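Local atomic coordinates of CYTH domain-containing protein (Pyrococcus horikoshii, PDB entry 2DC4), a protein that is of unknown function but has a CYTH domain, whose better-studied relatives typically act on triphosphate-bearing substrates with the help of divalent metal ions. Residues E29-V34 / K100-Y105; V110-N115 / D122-E127; G96-R101 / L158-I163. All coordinates share one frame; numbering follows the deposited sequence.

In the fold
All three interactions involve one antiparallel barrel of eight strands. Interactions 1 and 2 are strand pairings within it. Interaction 3 sets a short C-terminal helix against strand 94-107, which interaction 1 also uses. Interaction 2 is the most buried: one face is apolar and covered by helices, the other carries acids and an amide. Interactions 1 and 3 are partly buried. Interaction 1 is mostly polar, with charged groups on both faces. Interaction 3 is mainly apolar and has no hydrogen bond between its segments. The three are linked by polar bonds: R102 to N115, and Y159 OH to N115 and D125.

Interaction 1: E29-V34 / K100-Y105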
loop_
_atom_site.group_PDB
_atom_site.type_symbol
_atom_site.label_atom_id
_atom_site.label_comp_id
_atom_site.label_asym_id
_atom_site.label_seq_id
_atom_site.Cartn_x
_atom_site.Cartn_y
_atom_site.Cartn_z
ATOM N N GLU A 29 -9.931 -18.123 6.806
ATOM C CA GLU A 29 -9.437 -17.181 5.803
ATOM C C GLU A 29 -8.703 -17.935 4.698
ATOM O O GLU A 29 -7.760 -18.674 4.971
ATOM C CB GLU A 29 -8.484 -16.150 6.428
ATOM C CG GLU A 29 -9.160 -15.175 7.391
ATOM C CD GLU A 29 -8.216 -14.110 7.933
ATOM O OE1 GLU A 29 -6.991 -14.213 7.710
ATOM O OE2 GLU A 29 -8.702 -13.167 8.597
ATOM N N GLU A 30 -9.151 -17.759 3.457
ATOM C CA GLU A 30 -8.497 -18.394 2.317
ATOM C C GLU A 30 -7.523 -17.335 1.825
ATOM O O GLU A 30 -7.919 -16.356 1.190
ATOM C CB GLU A 30 -9.524 -18.745 1.240
ATOM C CG GLU A 30 -10.589 -19.719 1.737
ATOM C CD GLU A 30 -11.536 -20.165 0.645
ATOM O OE1 GLU A 30 -11.055 -20.727 -0.360
ATOM O OE2 GLU A 30 -12.761 -19.958 0.793
ATOM N N GLN A 31 -6.244 -17.537 2.130
ATOM C CA GLN A 31 -5.214 -16.563 1.801
ATOM C C GLN A 31 -4.281 -16.913 0.655
ATOM O O GLN A 31 -3.955 -18.076 0.418
ATOM C CB GLN A 31 -4.360 -16.294 3.045
ATOM C CG GLN A 31 -5.147 -16.205 4.349
ATOM C CD GLN A 31 -4.245 -15.997 5.546
ATOM O OE1 GLN A 31 -3.141 -16.540 5.602
ATOM N NE2 GLN A 31 -4.711 -15.213 6.519
ATOM N N GLU A 32 -3.847 -15.875 -0.049
ATOM C CA GLU A 32 -2.902 -16.019 -1.145
ATOM C C GLU A 32 -1.893 -14.899 -0.936
ATOM O O GLU A 32 -2.247 -13.720 -1.021
ATOM C CB GLU A 32 -3.600 -15.850 -2.499
ATOM C CG GLU A 32 -2.666 -16.040 -3.691
ATOM C CD GLU A 32 -3.374 -15.923 -5.030
ATOM O OE1 GLU A 32 -4.440 -16.553 -5.196
ATOM O OE2 GLU A 32 -2.856 -15.211 -5.918
ATOM N N ASP A 33 -0.651 -15.273 -0.632
ATOM C CA ASP A 33 0.415 -14.306 -0.392
ATOM C C ASP A 33 1.463 -14.307 -1.483
ATOM O O ASP A 33 2.007 -15.353 -1.824
ATOM C CB ASP A 33 1.143 -14.598 0.924
ATOM C CG ASP A 33 0.223 -14.630 2.116
ATOM O OD1 ASP A 33 -0.850 -14.003 2.056
ATOM O OD2 ASP A 33 0.590 -15.276 3.123
ATOM N N VAL A 34 1.754 -13.130 -2.026
ATOM C CA VAL A 34 2.792 -13.010 -3.039
ATOM C C VAL A 34 3.985 -12.354 -2.347
ATOM O O VAL A 34 3.925 -11.193 -1.930
ATOM C CB VAL A 34 2.330 -12.152 -4.241
ATOM C CG1 VAL A 34 3.492 -11.914 -5.188
ATOM C CG2 VAL A 34 1.199 -12.853 -4.963
ATOM N N LYS A 100 -2.962 -20.705 1.385
ATOM C CA LYS A 100 -3.370 -21.518 2.516
ATOM C C LYS A 100 -4.790 -21.231 2.960
ATOM O O LYS A 100 -5.363 -20.195 2.625
ATOM C CB LYS A 100 -2.425 -21.271 3.692
ATOM C CG LYS A 100 -2.691 -19.952 4.410
ATOM C CD LYS A 100 -1.852 -19.816 5.676
ATOM C CE LYS A 100 -0.479 -19.219 5.399
ATOM N NZ LYS A 100 -0.564 -17.754 5.097
ATOM N N ARG A 101 -5.356 -22.171 3.707
ATOM C CA ARG A 101 -6.688 -22.007 4.263
ATOM C C ARG A 101 -6.408 -21.980 5.763
ATOM O O ARG A 101 -5.897 -22.949 6.321
ATOM C CB ARG A 101 -7.573 -23.193 3.892
ATOM C CG ARG A 101 -9.053 -22.918 4.023
ATOM C CD ARG A 101 -9.823 -23.590 2.890
ATOM N NE ARG A 101 -11.205 -23.128 2.807
ATOM C CZ ARG A 101 -12.181 -23.526 3.617
ATOM N NH1 ARG A 101 -11.931 -24.402 4.579
ATOM N NH2 ARG A 101 -13.408 -23.050 3.461
ATOM N N ARG A 102 -6.725 -20.860 6.408
ATOM C CA ARG A 102 -6.456 -20.690 7.831
ATOM C C ARG A 102 -7.687 -20.676 8.730
ATOM O O ARG A 102 -8.648 -19.942 8.484
ATOM C CB ARG A 102 -5.660 -19.396 8.038
ATOM C CG ARG A 102 -5.408 -19.019 9.496
ATOM C CD ARG A 102 -4.594 -17.730 9.586
ATOM N NE ARG A 102 -3.211 -17.933 9.160
ATOM C CZ ARG A 102 -2.306 -16.964 9.040
ATOM N NH1 ARG A 102 -2.629 -15.707 9.312
ATOM N NH2 ARG A 102 -1.073 -17.253 8.646
ATOM N N TRP A 103 -7.646 -21.509 9.770
ATOM C CA TRP A 103 -8.700 -21.605 10.773
ATOM C C TRP A 103 -8.175 -20.811 11.965
ATOM O O TRP A 103 -7.121 -21.136 12.512
ATOM C CB TRP A 103 -8.900 -23.062 11.190
ATOM C CG TRP A 103 -9.875 -23.810 10.352
ATOM C CD1 TRP A 103 -11.158 -24.138 10.686
ATOM C CD2 TRP A 103 -9.654 -24.335 9.046
ATOM N NE1 TRP A 103 -11.746 -24.837 9.668
ATOM C CE2 TRP A 103 -10.845 -24.973 8.644
ATOM C CE3 TRP A 103 -8.561 -24.331 8.168
ATOM C CZ2 TRP A 103 -10.980 -25.603 7.406
ATOM C CZ3 TRP A 103 -8.693 -24.959 6.934
ATOM C CH2 TRP A 103 -9.895 -25.586 6.566
ATOM N N ILE A 104 -8.901 -19.772 12.359
ATOM C CA ILE A 104 -8.478 -18.922 13.465
ATOM C C ILE A 104 -9.328 -19.155 14.706
ATOM O O ILE A 104 -10.553 -19.147 14.635
ATOM C CB ILE A 104 -8.571 -17.420 13.077
ATOM C CG1 ILE A 104 -7.763 -17.164 11.800
ATOM C CG2 ILE A 104 -8.062 -16.538 14.228
ATOM C CD1 ILE A 104 -7.932 -15.760 11.225
ATOM N N TYR A 105 -8.663 -19.389 15.834
ATOM C CA TYR A 105 -9.329 -19.592 17.125
ATOM C C TYR A 105 -8.663 -18.651 18.123
ATOM O O TYR A 105 -7.484 -18.344 17.992
ATOM C CB TYR A 105 -9.152 -21.027 17.620
ATOM C CG TYR A 105 -9.837 -22.068 16.784
ATOM C CD1 TYR A 105 -11.106 -22.538 17.120
ATOM C CD2 TYR A 105 -9.207 -22.609 15.663
ATOM C CE1 TYR A 105 -11.731 -23.536 16.359
ATOM C CE2 TYR A 105 -9.812 -23.593 14.904
ATOM C CZ TYR A 105 -11.070 -24.058 15.254
ATOM O OH TYR A 105 -11.642 -25.066 14.517
HETATM O O HOH W 1 -4.967 -14.247 9.889
HETATM O O HOH W 2 2.370 -16.643 4.237
HETATM O O HOH W 3 -1.176 -17.363 2.468
#
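K100 and Q31 are joined by both backbone and side chain. K100 NZ donates to Q31 OE1 at 2.9 Å, nearly in line with the amide C=O. Turns of 87° at chi3 and 73° at chi4 fold CE and then NZ back to reach it. The same NZ makes a weak salt bridge to D33 OD2 at 3.4 Å, and a water links the two groups; D33 has its stronger partner in R47. On the other branch, Q31 NE2 donates to E29 OE1 at 2.8 Å, close to the amide plane. Both amide ends are thus held. Q31 OE1 also lies 3.6 Å above the R102 guanidinium plane, over its centre. A water bridges R102 NH1 and E29 OE1, while R102 NE is hydrogen-bonded to N115 OD1. An alanine at Q31 would take away the amide over the R102 guanidinium and would probably leave K100 NZ and E29 OE1 without this shared mate. The backbones pair antiparallel: E29 with R102 and Q31 with K100 are hydrogen-bonded pairs, and E30 with R101 is a non-hydrogen-bonded one. E30 and R101 run side by side on the other face, with E30 CG 3.6 Å from R101 NE. I104 CD1 packs on E29 CD at 3.7 Å. The face of E29, Q31, K100 and R102 is consistent with the charged tunnel of CYTH relatives. Strand 24-36 is flanked by strand 42-49, and strand 94-107 by strand 110-117.

Interaction 2: V110-N115 / D122-E127; sequences VTFELN and DFLDIE
D125 OD2 lies 3.2 Å from N115 ND2 across a beta hairpin, and several groups gather round it. Y159 OH is hydrogen-bonded both to this oxygen and to N115 ND2. A water between D125 OD2 and N115 ND2 accepts from N115 ND2 at 2.6 Å. The amide and carboxylate planes are 60° apart. N115 OD1 is taken by R102 NE. The hairpin joins strands 110-117 and 121-128 of the CYTH barrel. Its hydrogen-bonded pairs are T111 with E127, E113 with D125 and N115 with F123. On their face, E113 OE1 and E127 OE2 come within 2.7 Å, the two carboxylate planes turned 74° against each other. Such a collection of acids is consistent with the charged tunnel of CYTH relatives. The opposite face is apolar. F112 and L114 pair there with I126 and L124. Helix 133-146 covers V110, F112 and I126, and helix 11-21 covers L114. L124 CD1 meets F112 CB at 4.1 Å and lies at the edge of the ring. V110 CG1 stands anti to the backbone N (chi1 170°). It touches I126 CG2 at 3.8 Å and rests 3.7 Å above the F112 ring plane, offset toward the rim.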
loop_
_atom_site.group_PDB
_atom_site.type_symbol
_atom_site.label_atom_id
_atom_site.label_comp_id
_atom_site.label_asym_id
_atom_site.label_seq_id
_atom_site.Cartn_x
_atom_site.Cartn_y
_atom_site.Cartn_z
ATOM N N VAL A 110 -4.019 -15.518 23.540
ATOM C CA VAL A 110 -3.423 -16.466 22.602
ATOM C C VAL A 110 -4.291 -16.632 21.365
ATOM O O VAL A 110 -5.516 -16.698 21.456
ATOM C CB VAL A 110 -3.232 -17.856 23.257
ATOM C CG1 VAL A 110 -2.848 -18.898 22.201
ATOM C CG2 VAL A 110 -2.151 -17.773 24.323
ATOM N N THR A 111 -3.641 -16.693 20.209
ATOM C CA THR A 111 -4.338 -16.884 18.952
ATOM C C THR A 111 -3.788 -18.143 18.302
ATOM O O THR A 111 -2.573 -18.344 18.237
ATOM C CB THR A 111 -4.121 -15.693 17.996
ATOM O OG1 THR A 111 -4.647 -14.501 18.596
ATOM C CG2 THR A 111 -4.825 -15.938 16.662
ATOM N N PHE A 112 -4.695 -19.000 17.854
ATOM C CA PHE A 112 -4.310 -20.229 17.185
ATOM C C PHE A 112 -4.599 -20.045 15.708
ATOM O O PHE A 112 -5.710 -19.672 15.332
ATOM C CB PHE A 112 -5.133 -21.417 17.695
ATOM C CG PHE A 112 -5.009 -21.663 19.168
ATOM C CD1 PHE A 112 -5.890 -21.063 20.064
ATOM C CD2 PHE A 112 -4.002 -22.484 19.663
ATOM C CE1 PHE A 112 -5.769 -21.277 21.435
ATOM C CE2 PHE A 112 -3.869 -22.707 21.032
ATOM C CZ PHE A 112 -4.754 -22.103 21.921
ATOM N N GLU A 113 -3.600 -20.284 14.869
ATOM C CA GLU A 113 -3.808 -20.185 13.430
ATOM C C GLU A 113 -3.488 -21.567 12.882
ATOM O O GLU A 113 -2.323 -21.948 12.791
ATOM C CB GLU A 113 -2.881 -19.141 12.801
ATOM C CG GLU A 113 -2.984 -17.751 13.437
ATOM C CD GLU A 113 -2.180 -16.698 12.698
ATOM O OE1 GLU A 113 -1.030 -16.981 12.300
ATOM O OE2 GLU A 113 -2.697 -15.577 12.528
ATOM N N LEU A 114 -4.531 -22.318 12.544
ATOM C CA LEU A 114 -4.370 -23.668 12.007
ATOM C C LEU A 114 -4.378 -23.530 10.500
ATOM O O LEU A 114 -5.409 -23.220 9.901
ATOM C CB LEU A 114 -5.519 -24.561 12.482
ATOM C CG LEU A 114 -5.471 -26.033 12.073
ATOM C CD1 LEU A 114 -4.096 -26.615 12.398
ATOM C CD2 LEU A 114 -6.569 -26.793 12.807
ATOM N N ASN A 115 -3.222 -23.775 9.893
ATOM C CA ASN A 115 -3.060 -23.607 8.458
ATOM C C ASN A 115 -2.912 -24.852 7.609
ATOM O O ASN A 115 -2.098 -25.723 7.912
ATOM C CB ASN A 115 -1.838 -22.738 8.189
ATOM C CG ASN A 115 -1.902 -21.414 8.904
ATOM O OD1 ASN A 115 -2.816 -20.626 8.680
ATOM N ND2 ASN A 115 -0.930 -21.162 9.775
ATOM N N ASP A 122 0.207 -29.233 6.811
ATOM C CA ASP A 122 -0.599 -28.583 7.844
ATOM C C ASP A 122 0.251 -28.113 9.016
ATOM O O ASP A 122 1.081 -28.854 9.543
ATOM C CB ASP A 122 -1.697 -29.533 8.325
ATOM C CG ASP A 122 -2.601 -29.991 7.192
ATOM O OD1 ASP A 122 -2.995 -29.140 6.370
ATOM O OD2 ASP A 122 -2.922 -31.196 7.125
ATOM N N PHE A 123 0.031 -26.869 9.428
ATOM C CA PHE A 123 0.800 -26.288 10.516
ATOM C C PHE A 123 -0.093 -25.509 11.455
ATOM O O PHE A 123 -1.155 -25.024 11.063
ATOM C CB PHE A 123 1.867 -25.334 9.968
ATOM C CG PHE A 123 2.812 -25.971 8.989
ATOM C CD1 PHE A 123 2.445 -26.150 7.660
ATOM C CD2 PHE A 123 4.064 -26.407 9.406
ATOM C CE1 PHE A 123 3.318 -26.758 6.760
ATOM C CE2 PHE A 123 4.940 -27.014 8.517
ATOM C CZ PHE A 123 4.570 -27.191 7.195
ATOM N N LEU A 124 0.346 -25.400 12.702
ATOM C CA LEU A 124 -0.393 -24.634 13.695
ATOM C C LEU A 124 0.552 -23.577 14.218
ATOM O O LEU A 124 1.652 -23.892 14.667
ATOM C CB LEU A 124 -0.844 -25.506 14.875
ATOM C CG LEU A 124 -1.369 -24.687 16.070
ATOM C CD1 LEU A 124 -2.711 -24.061 15.716
ATOM C CD2 LEU A 124 -1.508 -25.571 17.307
ATOM N N ASP A 125 0.144 -22.316 14.134
ATOM C CA ASP A 125 0.956 -21.244 14.673
ATOM C C ASP A 125 0.267 -20.836 15.966
ATOM O O ASP A 125 -0.944 -20.610 15.982
ATOM C CB ASP A 125 0.994 -20.039 13.726
ATOM C CG ASP A 125 1.973 -20.223 12.586
ATOM O OD1 ASP A 125 3.161 -20.491 12.865
ATOM O OD2 ASP A 125 1.567 -20.087 11.414
ATOM N N ILE A 126 1.022 -20.785 17.054
ATOM C CA ILE A 126 0.460 -20.354 18.326
ATOM C C ILE A 126 1.101 -18.997 18.575
ATOM O O ILE A 126 2.323 -18.885 18.719
ATOM C CB ILE A 126 0.798 -21.318 19.482
ATOM C CG1 ILE A 126 0.292 -22.728 19.154
ATOM C CG2 ILE A 126 0.152 -20.810 20.779
ATOM C CD1 ILE A 126 0.501 -23.736 20.292
ATOM N N GLU A 127 0.264 -17.967 18.614
ATOM C CA GLU A 127 0.711 -16.589 18.773
ATOM C C GLU A 127 0.228 -15.992 20.096
ATOM O O GLU A 127 -0.871 -16.258 20.564
ATOM C CB GLU A 127 0.164 -15.772 17.602
ATOM C CG GLU A 127 0.993 -15.952 16.329
ATOM C CD GLU A 127 0.430 -15.072 15.235
ATOM O OE1 GLU A 127 0.082 -13.935 15.519
ATOM O OE2 GLU A 127 0.342 -15.537 14.100
HETATM O O HOH W 4 -2.788 -13.444 20.082
HETATM O O HOH W 5 1.492 -17.252 11.165
HETATM O O HOH W 6 -0.384 -18.716 10.585
HETATM O O HOH W 7 -2.981 -13.071 14.848
#

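Interaction 3: G96-R101 / L158-I163; sequences GVVKKR and LYIELI
The short C-terminal helix 159-162 packs on a barrel strand, with V98 of strand 94-107 at the middle of the contact. The two branches of V98 do different work. CG2 faces the helix backbone, 3.9 Å from I160 CA, and also touches the CD1 methyls of I160 and I163. CG1 meets Y159 CB at 4.2 Å. I160 reaches over with its CD1, which lies 3.8 Å from G96 CA. Glycine suits this place twice over: a CB would run into I160 CD1, and it would also strike the preceding carbonyl oxygen. I163, just past the helix, has an extended chi2 (173°) that carries CD1 to 3.5 Å from V97 O. At the other end, K100 CE comes 4.0 Å from Y159 CD1, the two side chains crossing at about a right angle. L158 is the N-cap residue, and its N donates to E161 OE1 at 3.0 Å. Y159 OH is hydrogen-bonded to D125 OD2 and N115 ND2, and the ring makes a cation-pi contact with K6 of strand 2-8. The helix lies over the barrel face that holds V98 and K100. Strand 24-36 flanks V98 and I160 through Y35, and strand 110-117 meets V98 and Y159 through V117.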
loop_
_atom_site.group_PDB
_atom_site.type_symbol
_atom_site.label_atom_id
_atom_site.label_comp_id
_atom_site.label_asym_id
_atom_site.label_seq_id
_atom_site.Cartn_x
_atom_site.Cartn_y
_atom_site.Cartn_z
ATOM N N GLY A 96 7.894 -15.947 -4.385
ATOM C CA GLY A 96 7.024 -17.104 -4.455
ATOM C C GLY A 96 5.615 -16.748 -4.030
ATOM O O GLY A 96 5.343 -15.605 -3.667
ATOM N N VAL A 97 4.719 -17.724 -4.073
ATOM C CA VAL A 97 3.335 -17.501 -3.692
ATOM C C VAL A 97 2.886 -18.574 -2.719
ATOM O O VAL A 97 2.976 -19.762 -3.017
ATOM C CB VAL A 97 2.402 -17.540 -4.918
ATOM C CG1 VAL A 97 0.955 -17.324 -4.476
ATOM C CG2 VAL A 97 2.823 -16.481 -5.930
ATOM N N VAL A 98 2.413 -18.150 -1.550
ATOM C CA VAL A 98 1.942 -19.090 -0.541
ATOM C C VAL A 98 0.426 -19.038 -0.491
ATOM O O VAL A 98 -0.158 -17.969 -0.313
ATOM C CB VAL A 98 2.483 -18.755 0.868
ATOM C CG1 VAL A 98 1.899 -19.731 1.890
ATOM C CG2 VAL A 98 4.005 -18.820 0.882
ATOM N N LYS A 99 -0.208 -20.194 -0.647
ATOM C CA LYS A 99 -1.658 -20.278 -0.608
ATOM C C LYS A 99 -2.055 -21.179 0.545
ATOM O O LYS A 99 -1.547 -22.294 0.677
ATOM C CB LYS A 99 -2.199 -20.848 -1.919
ATOM C CG LYS A 99 -1.898 -19.982 -3.133
ATOM C CD LYS A 99 -2.478 -20.585 -4.407
ATOM C CE LYS A 99 -3.997 -20.666 -4.349
ATOM N NZ LYS A 99 -4.624 -19.324 -4.173
ATOM N N LYS A 100 -2.962 -20.705 1.385
ATOM C CA LYS A 100 -3.370 -21.518 2.516
ATOM C C LYS A 100 -4.790 -21.231 2.960
ATOM O O LYS A 100 -5.363 -20.195 2.625
ATOM C CB LYS A 100 -2.425 -21.271 3.692
ATOM C CG LYS A 100 -2.691 -19.952 4.410
ATOM C CD LYS A 100 -1.852 -19.816 5.676
ATOM C CE LYS A 100 -0.479 -19.219 5.399
ATOM N NZ LYS A 100 -0.564 -17.754 5.097
ATOM N N ARG A 101 -5.356 -22.171 3.707
ATOM C CA ARG A 101 -6.688 -22.007 4.263
ATOM C C ARG A 101 -6.408 -21.980 5.763
ATOM O O ARG A 101 -5.897 -22.949 6.321
ATOM C CB ARG A 101 -7.573 -23.193 3.892
ATOM C CG ARG A 101 -9.053 -22.918 4.023
ATOM C CD ARG A 101 -9.823 -23.590 2.890
ATOM N NE ARG A 101 -11.205 -23.128 2.807
ATOM C CZ ARG A 101 -12.181 -23.526 3.617
ATOM N NH1 ARG A 101 -11.931 -24.402 4.579
ATOM N NH2 ARG A 101 -13.408 -23.050 3.461
ATOM N N LEU A 158 10.019 -20.634 7.583
ATOM C CA LEU A 158 8.912 -19.752 7.230
ATOM C C LEU A 158 8.110 -20.433 6.127
ATOM O O LEU A 158 8.631 -21.283 5.413
ATOM C CB LEU A 158 9.458 -18.419 6.717
ATOM C CG LEU A 158 10.450 -17.715 7.642
ATOM C CD1 LEU A 158 11.040 -16.500 6.933
ATOM C CD2 LEU A 158 9.747 -17.309 8.929
ATOM N N TYR A 159 6.846 -20.056 5.979
ATOM C CA TYR A 159 6.009 -20.655 4.954
ATOM C C TYR A 159 6.572 -20.481 3.552
ATOM O O TYR A 159 6.450 -21.376 2.721
ATOM C CB TYR A 159 4.591 -20.081 5.029
ATOM C CG TYR A 159 3.814 -20.602 6.212
ATOM C CD1 TYR A 159 3.150 -19.734 7.079
ATOM C CD2 TYR A 159 3.764 -21.970 6.484
ATOM C CE1 TYR A 159 2.460 -20.222 8.199
ATOM C CE2 TYR A 159 3.081 -22.463 7.589
ATOM C CZ TYR A 159 2.434 -21.584 8.443
ATOM O OH TYR A 159 1.784 -22.078 9.556
ATOM N N ILE A 160 7.193 -19.337 3.287
ATOM C CA ILE A 160 7.756 -19.102 1.964
ATOM C C ILE A 160 8.939 -20.049 1.704
ATOM O O ILE A 160 9.270 -20.343 0.555
ATOM C CB ILE A 160 8.163 -17.601 1.792
ATOM C CG1 ILE A 160 8.607 -17.332 0.349
ATOM C CG2 ILE A 160 9.257 -17.231 2.786
ATOM C CD1 ILE A 160 7.542 -17.643 -0.700
ATOM N N GLU A 161 9.554 -20.552 2.774
ATOM C CA GLU A 161 10.673 -21.493 2.643
ATOM C C GLU A 161 10.166 -22.943 2.606
ATOM O O GLU A 161 10.861 -23.841 2.131
ATOM C CB GLU A 161 11.650 -21.346 3.820
ATOM C CG GLU A 161 12.198 -19.940 4.050
ATOM C CD GLU A 161 13.143 -19.859 5.247
ATOM O OE1 GLU A 161 12.765 -20.302 6.359
ATOM O OE2 GLU A 161 14.270 -19.341 5.077
ATOM N N LEU A 162 8.955 -23.165 3.108
ATOM C CA LEU A 162 8.367 -24.503 3.164
ATOM C C LEU A 162 7.668 -24.993 1.903
ATOM O O LEU A 162 7.637 -26.194 1.643
ATOM C CB LEU A 162 7.383 -24.589 4.335
ATOM C CG LEU A 162 8.007 -24.536 5.730
ATOM C CD1 LEU A 162 6.959 -24.158 6.762
ATOM C CD2 LEU A 162 8.637 -25.887 6.050
ATOM N N ILE A 163 7.102 -24.077 1.124
ATOM C CA ILE A 163 6.400 -24.478 -0.087
ATOM C C ILE A 163 7.348 -25.099 -1.109
ATOM O O ILE A 163 8.434 -24.579 -1.372
ATOM C CB ILE A 163 5.660 -23.286 -0.726
ATOM C CG1 ILE A 163 6.642 -22.150 -1.008
ATOM C CG2 ILE A 163 4.542 -22.821 0.205
ATOM C CD1 ILE A 163 6.028 -20.994 -1.782
#